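Local coordinates for protein tRNA endonuclease VMS1 (Saccharomyces cerevisiae, PDB 5WHG) that cleaves polypeptidyl-tRNAs stranded on the 60S ribosomal subunit after translation stalls, releasing incomplete polypeptides for degradation downstream of ribosome-associated quality control, at residues K293-E304 against I325-N333; S160-K168 against L176-N184. One frame throughout, in Å; residues are numbered along the deposited sequence.

Contact 1: residues K293-E304 against I325-N333; sequences KTDIQGVLKDWE and IFTDNTVLN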
loop_
_atom_site.group_PDB
_atom_site.type_symbol
_atom_site.label_atom_id
_atom_site.label_comp_id
_atom_site.label_asym_id
_atom_site.label_seq_id
_atom_site.Cartn_x
_atom_site.Cartn_y
_atom_site.Cartn_z
ATOM N N LYS A 293 -8.425 -21.255 -4.106
ATOM C CA LYS A 293 -9.493 -20.275 -3.951
ATOM C C LYS A 293 -10.043 -20.228 -2.526
ATOM O O LYS A 293 -10.269 -19.141 -1.985
ATOM C CB LYS A 293 -10.609 -20.587 -4.946
ATOM C CG LYS A 293 -11.719 -19.560 -4.959
ATOM C CD LYS A 293 -12.937 -20.097 -5.683
ATOM C CE LYS A 293 -14.030 -19.052 -5.791
ATOM N NZ LYS A 293 -15.100 -19.526 -6.712
ATOM N N THR A 294 -10.288 -21.388 -1.904
ATOM C CA THR A 294 -10.832 -21.360 -0.549
ATOM C C THR A 294 -9.782 -20.870 0.445
ATOM O O THR A 294 -10.092 -20.040 1.314
ATOM C CB THR A 294 -11.391 -22.737 -0.140
ATOM O OG1 THR A 294 -10.358 -23.717 -0.193
ATOM C CG2 THR A 294 -12.482 -23.172 -1.077
ATOM N N ASP A 295 -8.536 -21.356 0.323
ATOM C CA ASP A 295 -7.426 -20.819 1.118
ATOM C C ASP A 295 -7.383 -19.292 1.080
ATOM O O ASP A 295 -7.223 -18.639 2.117
ATOM C CB ASP A 295 -6.087 -21.376 0.626
ATOM C CG ASP A 295 -5.907 -22.848 0.958
ATOM O OD1 ASP A 295 -6.231 -23.253 2.094
ATOM O OD2 ASP A 295 -5.445 -23.604 0.080
ATOM N N ILE A 296 -7.504 -18.703 -0.112
ATOM C CA ILE A 296 -7.363 -17.253 -0.205
ATOM C C ILE A 296 -8.610 -16.568 0.317
ATOM O O ILE A 296 -8.533 -15.561 1.031
ATOM C CB ILE A 296 -7.044 -16.825 -1.650
ATOM C CG1 ILE A 296 -5.591 -17.155 -2.000
ATOM C CG2 ILE A 296 -7.325 -15.330 -1.845
ATOM C CD1 ILE A 296 -5.314 -17.221 -3.498
ATOM N N GLN A 297 -9.783 -17.110 -0.009
ATOM C CA GLN A 297 -10.991 -16.561 0.577
ATOM C C GLN A 297 -10.956 -16.640 2.097
ATOM O O GLN A 297 -11.565 -15.804 2.770
ATOM C CB GLN A 297 -12.202 -17.267 -0.005
ATOM C CG GLN A 297 -12.365 -16.864 -1.439
ATOM C CD GLN A 297 -13.597 -17.412 -2.099
ATOM O OE1 GLN A 297 -14.008 -16.898 -3.132
ATOM N NE2 GLN A 297 -14.176 -18.479 -1.535
ATOM N N GLY A 298 -10.222 -17.604 2.652
ATOM C CA GLY A 298 -10.027 -17.631 4.093
ATOM C C GLY A 298 -9.195 -16.471 4.609
ATOM O O GLY A 298 -9.506 -15.893 5.657
ATOM N N VAL A 299 -8.111 -16.133 3.906
ATOM C CA VAL A 299 -7.302 -14.983 4.307
ATOM C C VAL A 299 -8.113 -13.704 4.194
ATOM O O VAL A 299 -7.992 -12.810 5.033
ATOM C CB VAL A 299 -6.012 -14.884 3.471
ATOM C CG1 VAL A 299 -5.235 -13.629 3.871
ATOM C CG2 VAL A 299 -5.147 -16.116 3.643
ATOM N N LEU A 300 -8.960 -13.595 3.166
ATOM C CA LEU A 300 -9.702 -12.347 2.982
ATOM C C LEU A 300 -10.721 -12.148 4.097
ATOM O O LEU A 300 -10.800 -11.064 4.685
ATOM C CB LEU A 300 -10.379 -12.308 1.609
ATOM C CG LEU A 300 -9.435 -12.311 0.412
ATOM C CD1 LEU A 300 -10.182 -12.103 -0.899
ATOM C CD2 LEU A 300 -8.342 -11.283 0.594
ATOM N N LYS A 301 -11.494 -13.192 4.418
ATOM C CA LYS A 301 -12.372 -13.125 5.584
ATOM C C LYS A 301 -11.568 -12.839 6.846
ATOM O O LYS A 301 -11.935 -11.973 7.647
ATOM C CB LYS A 301 -13.179 -14.423 5.723
ATOM C CG LYS A 301 -14.011 -14.539 7.014
ATOM C CD LYS A 301 -15.426 -13.947 6.910
ATOM C CE LYS A 301 -16.355 -14.888 6.170
ATOM N NZ LYS A 301 -17.751 -14.333 6.031
ATOM N N ASP A 302 -10.433 -13.506 7.010
ATOM C CA ASP A 302 -9.637 -13.278 8.208
ATOM C C ASP A 302 -9.212 -11.813 8.347
ATOM O O ASP A 302 -9.110 -11.300 9.468
ATOM C CB ASP A 302 -8.436 -14.211 8.184
ATOM C CG ASP A 302 -7.920 -14.515 9.550
ATOM O OD1 ASP A 302 -8.055 -13.638 10.439
ATOM O OD2 ASP A 302 -7.373 -15.629 9.726
ATOM N N TRP A 303 -8.991 -11.117 7.230
ATOM C CA TRP A 303 -8.513 -9.742 7.249
ATOM C C TRP A 303 -9.613 -8.739 6.948
ATOM O O TRP A 303 -9.323 -7.556 6.753
ATOM C CB TRP A 303 -7.361 -9.555 6.254
ATOM C CG TRP A 303 -6.104 -10.244 6.631
ATOM C CD1 TRP A 303 -5.825 -10.873 7.815
ATOM C CD2 TRP A 303 -4.946 -10.405 5.806
ATOM N NE1 TRP A 303 -4.541 -11.403 7.784
ATOM C CE2 TRP A 303 -3.988 -11.138 6.559
ATOM C CE3 TRP A 303 -4.620 -10.006 4.508
ATOM C CZ2 TRP A 303 -2.727 -11.458 6.054
ATOM C CZ3 TRP A 303 -3.352 -10.314 4.009
ATOM C CH2 TRP A 303 -2.422 -11.034 4.780
ATOM N N GLU A 304 -10.862 -9.183 6.918
ATOM C CA GLU A 304 -11.996 -8.316 6.599
ATOM C C GLU A 304 -11.984 -6.971 7.326
ATOM O O GLU A 304 -12.244 -5.947 6.671
ATOM C CB GLU A 304 -13.275 -9.127 6.867
ATOM C CG GLU A 304 -14.622 -8.407 6.709
ATOM C CD GLU A 304 -15.805 -9.388 6.838
ATOM O OE1 GLU A 304 -16.725 -9.350 5.987
ATOM O OE2 GLU A 304 -15.797 -10.223 7.776
ATOM N N ILE A 325 -10.669 -15.031 -7.988
ATOM C CA ILE A 325 -10.590 -15.540 -6.619
ATOM C C ILE A 325 -10.875 -14.439 -5.608
ATOM O O ILE A 325 -11.373 -14.709 -4.506
ATOM C CB ILE A 325 -9.213 -16.180 -6.345
ATOM C CG1 ILE A 325 -8.943 -17.339 -7.300
ATOM C CG2 ILE A 325 -9.108 -16.671 -4.899
ATOM C CD1 ILE A 325 -7.598 -17.970 -7.077
ATOM N N PHE A 326 -10.590 -13.190 -5.954
ATOM C CA PHE A 326 -10.661 -12.126 -4.966
ATOM C C PHE A 326 -12.037 -11.485 -4.859
ATOM O O PHE A 326 -12.270 -10.725 -3.906
ATOM C CB PHE A 326 -9.594 -11.066 -5.273
ATOM C CG PHE A 326 -8.204 -11.570 -5.091
ATOM C CD1 PHE A 326 -7.558 -12.258 -6.119
ATOM C CD2 PHE A 326 -7.551 -11.398 -3.883
ATOM C CE1 PHE A 326 -6.269 -12.767 -5.956
ATOM C CE2 PHE A 326 -6.254 -11.886 -3.712
ATOM C CZ PHE A 326 -5.617 -12.577 -4.760
ATOM N N THR A 327 -12.948 -11.782 -5.794
ATOM C CA THR A 327 -14.271 -11.157 -5.838
ATOM C C THR A 327 -15.424 -12.135 -5.957
ATOM O O THR A 327 -16.570 -11.733 -5.725
ATOM C CB THR A 327 -14.372 -10.181 -7.016
ATOM O OG1 THR A 327 -14.116 -10.893 -8.242
ATOM C CG2 THR A 327 -13.390 -9.017 -6.831
ATOM N N ASP A 328 -15.171 -13.381 -6.343
ATOM C CA ASP A 328 -16.198 -14.408 -6.426
ATOM C C ASP A 328 -16.659 -14.788 -5.022
ATOM O O ASP A 328 -16.059 -15.655 -4.388
ATOM C CB ASP A 328 -15.632 -15.606 -7.197
ATOM C CG ASP A 328 -16.561 -16.803 -7.236
ATOM O OD1 ASP A 328 -17.672 -16.782 -6.662
ATOM O OD2 ASP A 328 -16.151 -17.797 -7.867
ATOM N N ASN A 329 -17.704 -14.125 -4.522
ATOM C CA ASN A 329 -18.384 -14.527 -3.287
ATOM C C ASN A 329 -17.466 -14.402 -2.066
ATOM O O ASN A 329 -17.382 -15.303 -1.228
ATOM C CB ASN A 329 -18.934 -15.950 -3.421
ATOM C CG ASN A 329 -20.087 -16.221 -2.486
ATOM O OD1 ASN A 329 -20.881 -15.327 -2.197
ATOM N ND2 ASN A 329 -20.188 -17.458 -2.005
ATOM N N THR A 330 -16.776 -13.265 -1.964
ATOM C CA THR A 330 -15.844 -13.047 -0.860
ATOM C C THR A 330 -16.250 -11.834 -0.026
ATOM O O THR A 330 -17.428 -11.467 0.017
ATOM C CB THR A 330 -14.415 -12.868 -1.389
ATOM O OG1 THR A 330 -14.288 -11.585 -2.003
ATOM C CG2 THR A 330 -14.088 -13.911 -2.428
ATOM N N VAL A 331 -15.281 -11.211 0.659
ATOM C CA VAL A 331 -15.553 -9.949 1.347
ATOM C C VAL A 331 -15.180 -8.726 0.511
ATOM O O VAL A 331 -15.478 -7.596 0.925
ATOM C CB VAL A 331 -14.832 -9.882 2.713
ATOM C CG1 VAL A 331 -15.220 -11.077 3.582
ATOM C CG2 VAL A 331 -13.329 -9.797 2.550
ATOM N N LEU A 332 -14.545 -8.914 -0.651
ATOM C CA LEU A 332 -14.367 -7.846 -1.630
ATOM C C LEU A 332 -15.480 -7.905 -2.663
ATOM O O LEU A 332 -15.856 -8.983 -3.131
ATOM C CB LEU A 332 -13.016 -7.958 -2.338
ATOM C CG LEU A 332 -11.824 -7.908 -1.382
ATOM C CD1 LEU A 332 -10.486 -7.976 -2.120
ATOM C CD2 LEU A 332 -11.912 -6.681 -0.494
ATOM N N ASN A 333 -16.002 -6.748 -3.024
ATOM C CA ASN A 333 -16.990 -6.681 -4.086
ATOM C C ASN A 333 -16.314 -6.304 -5.393
ATOM O O ASN A 333 -15.393 -5.477 -5.418
ATOM C CB ASN A 333 -18.093 -5.691 -3.739
ATOM C CG ASN A 333 -18.708 -5.982 -2.383
ATOM O OD1 ASN A 333 -18.729 -5.118 -1.497
ATOM N ND2 ASN A 333 -19.178 -7.224 -2.197
HETATM O O HOH W 1 -13.801 -13.970 1.629
#

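Contact 2: residues S160-K168 against L176-N184; sequences SPYIYFKSK and LAIYKSLFN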
loop_
_atom_site.group_PDB
_atom_site.type_symbol
_atom_site.label_atom_id
_atom_site.label_comp_id
_atom_site.label_asym_id
_atom_site.label_seq_id
_atom_site.Cartn_x
_atom_site.Cartn_y
_atom_site.Cartn_z
ATOM N N SER A 160 0.442 7.679 -19.656
ATOM C CA SER A 160 1.505 7.642 -18.655
ATOM C C SER A 160 1.014 7.242 -17.263
ATOM O O SER A 160 -0.007 7.746 -16.784
ATOM C CB SER A 160 2.201 8.998 -18.555
ATOM O OG SER A 160 3.101 9.004 -17.456
ATOM N N PRO A 161 1.771 6.361 -16.601
ATOM C CA PRO A 161 1.367 5.876 -15.273
ATOM C C PRO A 161 1.642 6.839 -14.134
ATOM O O PRO A 161 1.210 6.558 -13.007
ATOM C CB PRO A 161 2.213 4.613 -15.103
ATOM C CG PRO A 161 3.477 4.945 -15.848
ATOM C CD PRO A 161 3.041 5.762 -17.046
ATOM N N TYR A 162 2.345 7.947 -14.377
ATOM C CA TYR A 162 2.833 8.815 -13.312
ATOM C C TYR A 162 2.145 10.171 -13.306
ATOM O O TYR A 162 1.505 10.600 -14.269
ATOM C CB TYR A 162 4.333 9.074 -13.434
ATOM C CG TYR A 162 5.243 7.888 -13.362
ATOM C CD1 TYR A 162 5.268 7.072 -12.238
ATOM C CD2 TYR A 162 6.144 7.629 -14.396
ATOM C CE1 TYR A 162 6.131 6.002 -12.163
ATOM C CE2 TYR A 162 7.009 6.572 -14.331
ATOM C CZ TYR A 162 6.999 5.757 -13.217
ATOM O OH TYR A 162 7.861 4.690 -13.165
ATOM N N ILE A 163 2.350 10.856 -12.188
ATOM C CA ILE A 163 2.055 12.267 -12.007
ATOM C C ILE A 163 3.361 12.923 -11.575
ATOM O O ILE A 163 4.155 12.301 -10.857
ATOM C CB ILE A 163 0.922 12.454 -10.971
ATOM C CG1 ILE A 163 -0.429 12.158 -11.622
ATOM C CG2 ILE A 163 0.944 13.826 -10.334
ATOM C CD1 ILE A 163 -1.604 12.411 -10.724
ATOM N N TYR A 164 3.610 14.150 -12.057
ATOM C CA TYR A 164 4.914 14.801 -11.926
ATOM C C TYR A 164 4.825 16.091 -11.126
ATOM O O TYR A 164 3.836 16.829 -11.220
ATOM C CB TYR A 164 5.517 15.117 -13.292
ATOM C CG TYR A 164 5.578 13.935 -14.220
ATOM C CD1 TYR A 164 6.615 13.023 -14.139
ATOM C CD2 TYR A 164 4.600 13.732 -15.184
ATOM C CE1 TYR A 164 6.680 11.932 -14.984
ATOM C CE2 TYR A 164 4.658 12.648 -16.039
ATOM C CZ TYR A 164 5.703 11.745 -15.931
ATOM O OH TYR A 164 5.776 10.656 -16.770
ATOM N N PHE A 165 5.877 16.358 -10.352
ATOM C CA PHE A 165 6.061 17.630 -9.667
ATOM C C PHE A 165 7.445 18.201 -9.987
ATOM O O PHE A 165 8.362 17.480 -10.403
ATOM C CB PHE A 165 5.890 17.486 -8.145
ATOM C CG PHE A 165 4.562 16.935 -7.737
ATOM C CD1 PHE A 165 4.370 15.560 -7.619
ATOM C CD2 PHE A 165 3.493 17.782 -7.480
ATOM C CE1 PHE A 165 3.137 15.039 -7.248
ATOM C CE2 PHE A 165 2.248 17.266 -7.113
ATOM C CZ PHE A 165 2.075 15.889 -6.993
ATOM N N LYS A 166 7.596 19.512 -9.782
ATOM C CA LYS A 166 8.871 20.190 -9.990
ATOM C C LYS A 166 9.373 20.797 -8.681
ATOM O O LYS A 166 8.570 21.157 -7.810
ATOM C CB LYS A 166 8.749 21.284 -11.061
ATOM C CG LYS A 166 7.967 20.874 -12.309
ATOM C CD LYS A 166 8.172 21.886 -13.417
ATOM C CE LYS A 166 6.861 22.408 -14.000
ATOM N NZ LYS A 166 7.058 23.747 -14.701
ATOM N N SER A 167 10.712 20.925 -8.559
ATOM C CA SER A 167 11.352 21.434 -7.339
ATOM C C SER A 167 12.871 21.630 -7.428
ATOM O O SER A 167 13.330 22.749 -7.695
ATOM C CB SER A 167 11.037 20.508 -6.162
ATOM O OG SER A 167 11.209 19.171 -6.559
ATOM N N LYS A 168 13.658 20.566 -7.176
ATOM C CA LYS A 168 15.112 20.648 -6.943
ATOM C C LYS A 168 15.879 19.804 -7.959
ATOM O O LYS A 168 16.002 18.589 -7.789
ATOM C CB LYS A 168 15.465 20.198 -5.520
ATOM C CG LYS A 168 14.810 21.055 -4.458
ATOM C CD LYS A 168 15.413 20.870 -3.087
ATOM C CE LYS A 168 15.014 22.043 -2.192
ATOM N NZ LYS A 168 13.552 22.130 -2.015
ATOM N N LEU A 176 9.962 15.057 -9.878
ATOM C CA LEU A 176 9.582 13.957 -9.005
ATOM C C LEU A 176 8.291 13.324 -9.507
ATOM O O LEU A 176 7.318 14.029 -9.799
ATOM C CB LEU A 176 9.434 14.435 -7.560
ATOM C CG LEU A 176 10.773 14.756 -6.880
ATOM C CD1 LEU A 176 10.598 15.718 -5.723
ATOM C CD2 LEU A 176 11.452 13.486 -6.389
ATOM N N ALA A 177 8.297 11.999 -9.619
ATOM C CA ALA A 177 7.189 11.241 -10.181
ATOM C C ALA A 177 6.567 10.360 -9.106
ATOM O O ALA A 177 7.281 9.815 -8.256
ATOM C CB ALA A 177 7.656 10.379 -11.357
ATOM N N ILE A 178 5.236 10.234 -9.150
ATOM C CA ILE A 178 4.470 9.390 -8.235
ATOM C C ILE A 178 3.415 8.629 -9.042
ATOM O O ILE A 178 2.854 9.166 -10.004
ATOM C CB ILE A 178 3.821 10.234 -7.116
ATOM C CG1 ILE A 178 3.072 9.351 -6.118
ATOM C CG2 ILE A 178 2.844 11.242 -7.696
ATOM C CD1 ILE A 178 2.569 10.119 -4.907
ATOM N N TYR A 179 3.150 7.375 -8.661
ATOM C CA TYR A 179 2.236 6.526 -9.431
ATOM C C TYR A 179 0.786 6.993 -9.308
ATOM O O TYR A 179 0.280 7.197 -8.197
ATOM C CB TYR A 179 2.327 5.070 -8.973
ATOM C CG TYR A 179 3.447 4.277 -9.579
ATOM C CD1 TYR A 179 3.395 3.876 -10.899
ATOM C CD2 TYR A 179 4.550 3.910 -8.828
ATOM C CE1 TYR A 179 4.421 3.138 -11.471
ATOM C CE2 TYR A 179 5.594 3.172 -9.391
ATOM C CZ TYR A 179 5.522 2.789 -10.717
ATOM O OH TYR A 179 6.548 2.053 -11.291
ATOM N N LYS A 180 0.107 7.121 -10.457
ATOM C CA LYS A 180 -1.296 7.542 -10.463
ATOM C C LYS A 180 -2.179 6.580 -9.679
ATOM O O LYS A 180 -3.165 7.005 -9.060
ATOM C CB LYS A 180 -1.807 7.658 -11.900
ATOM C CG LYS A 180 -1.335 8.888 -12.641
ATOM C CD LYS A 180 -1.309 8.679 -14.151
ATOM C CE LYS A 180 -2.699 8.620 -14.755
ATOM N NZ LYS A 180 -2.633 8.704 -16.246
ATOM N N SER A 181 -1.838 5.286 -9.701
ATOM C CA SER A 181 -2.591 4.273 -8.974
ATOM C C SER A 181 -2.739 4.583 -7.487
ATOM O O SER A 181 -3.691 4.113 -6.854
ATOM C CB SER A 181 -1.913 2.920 -9.149
ATOM O OG SER A 181 -1.967 2.536 -10.503
ATOM N N LEU A 182 -1.810 5.355 -6.906
ATOM C CA LEU A 182 -1.868 5.630 -5.472
ATOM C C LEU A 182 -3.016 6.554 -5.108
ATOM O O LEU A 182 -3.453 6.551 -3.951
ATOM C CB LEU A 182 -0.565 6.260 -4.981
ATOM C CG LEU A 182 0.654 5.417 -4.612
ATOM C CD1 LEU A 182 1.620 6.299 -3.842
ATOM C CD2 LEU A 182 0.264 4.193 -3.788
ATOM N N PHE A 183 -3.509 7.337 -6.063
ATOM C CA PHE A 183 -4.567 8.299 -5.812
ATOM C C PHE A 183 -5.955 7.692 -5.984
ATOM O O PHE A 183 -6.151 6.640 -6.594
ATOM C CB PHE A 183 -4.423 9.509 -6.732
ATOM C CG PHE A 183 -3.135 10.255 -6.541
ATOM C CD1 PHE A 183 -3.006 11.186 -5.532
ATOM C CD2 PHE A 183 -2.047 10.001 -7.351
ATOM C CE1 PHE A 183 -1.828 11.856 -5.339
ATOM C CE2 PHE A 183 -0.869 10.674 -7.162
ATOM C CZ PHE A 183 -0.762 11.608 -6.156
ATOM N N ASN A 184 -6.927 8.394 -5.426
ATOM C CA ASN A 184 -8.326 8.022 -5.516
ATOM C C ASN A 184 -8.932 8.757 -6.705
ATOM O O ASN A 184 -8.898 9.991 -6.759
ATOM C CB ASN A 184 -9.014 8.373 -4.199
ATOM C CG ASN A 184 -10.507 8.105 -4.215
ATOM O OD1 ASN A 184 -11.148 8.079 -5.271
ATOM N ND2 ASN A 184 -11.075 7.931 -3.028
HETATM O O HOH W 2 -0.186 4.281 -11.927
#

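Contact 1: residues K293-E304 against I325-N333
Lys293 lies across Ile325 and ends in a salt bridge to Asp328, tying the helix, near the start of its range 292-302, to the loop that runs beside it. With CG anti to the backbone N (chi1 -175°), the extended chain carries its amine to Asp328. Its CB and then its CG pass the CG2 methyl of Ile325, CG at 3.9 Å. Farther out, CE comes near the carboxylate, and NZ meets OD2 of Asp328, although the exact length of that bond is doubtful at this resolution. Lysine suits this place because its methylenes can cover a hydrophobic branch while its amine reaches an acid. Deeper in, Ile296 CG2 meets Ile325 CG2 at 3.8 Å and Phe326 CE2 at 4.1 Å. One turn on, Leu300 CD1 packs 4.0 Å from Phe326 CD2, while its CB faces Val331 CG2 at 4.0 Å. Ile296 and Leu300 thus each bring a methyl to the Phe326 ring, whose other neighbours include Phe218 and Val213 of the mixed sheet. Within the loop, Thr330 OG1 accepts from Leu332 N at 3.0 Å, an ST turn, and also donates to Phe326 O. Together these contacts imply a helix and loop of the VLRF1 domain joined by a hydrophobic seam, with an ion pair closing one end.

Contact 2: residues S160-K168 against L176-N184
Tyr162 and Tyr179 both set CG anti to the carbonyl carbon (chi1 -61° and -83°), and this brings their rings side by side, pointing the same way. The planes meet at 46°, an oblique pairing in which Tyr162 CE1 lies over one face of the Tyr179 ring, 3.4 Å from its CE1. Ala177 CB sits over a face of the Tyr162 ring, 4.0 Å from CG, and Pro161 CG covers the opposite face; a small residue such as alanine suits a place against a ring face. Each phenol has a polar partner of its own, Tyr162 OH with Lys365 and Tyr179 OH with Glu360. With an alanine here instead of Tyr179, Tyr162 CE1 would probably lose the ring face it lies over, and Glu360 its hydroxyl mate. The frame for these groups is an antiparallel hairpin. Ile163 N bonds to Ile178 O at 2.8 Å and Ile178 N returns to Ile163 O at 2.9 Å; Phe165 and Leu176 form the next hydrogen-bonded pair. On the face carrying these four residues, Phe165 CE1 approaches Ile178 CG2 to 3.8 Å. From beyond the strand, Phe183 brings CE2 to Ile163 CD1 at 4.0 Å; Phe165 and Phe183 also touch helix 191-198. Lys180 N bonds nearly straight to Pro161 O at 2.8 Å, and its bent side chain carries NZ to Ser160 O at 2.8 Å. The chemistry thus implies a hairpin zipped by backbone bonds, faced by tyrosines whose hydroxyls bond to Lys365 and Glu360, and closed at one end by a lysine that uses both its nitrogens.

Contact 2 comes first along the chain and closes before contact 1 opens. Their centres are 31 Å apart, on opposite sides of the chain's centre, and their nearest atoms stay about 14 Å apart. Contact 2 forms the two middle strands of the four-stranded antiparallel sheet, whereas contact 1 packs against the five-stranded mixed sheet of the VLRF1 domain. Lys340, in strand 339-340 of that mixed sheet, bonds to Ser181 O and Phe183 O, so the segment following the hairpin is tied to the mixed sheet. Helix 292-302 begins soon after the unmodelled span 259-289, which holds the inferred active-site Gln267; contact 1 therefore lies in the domain that probably carries out catalysis.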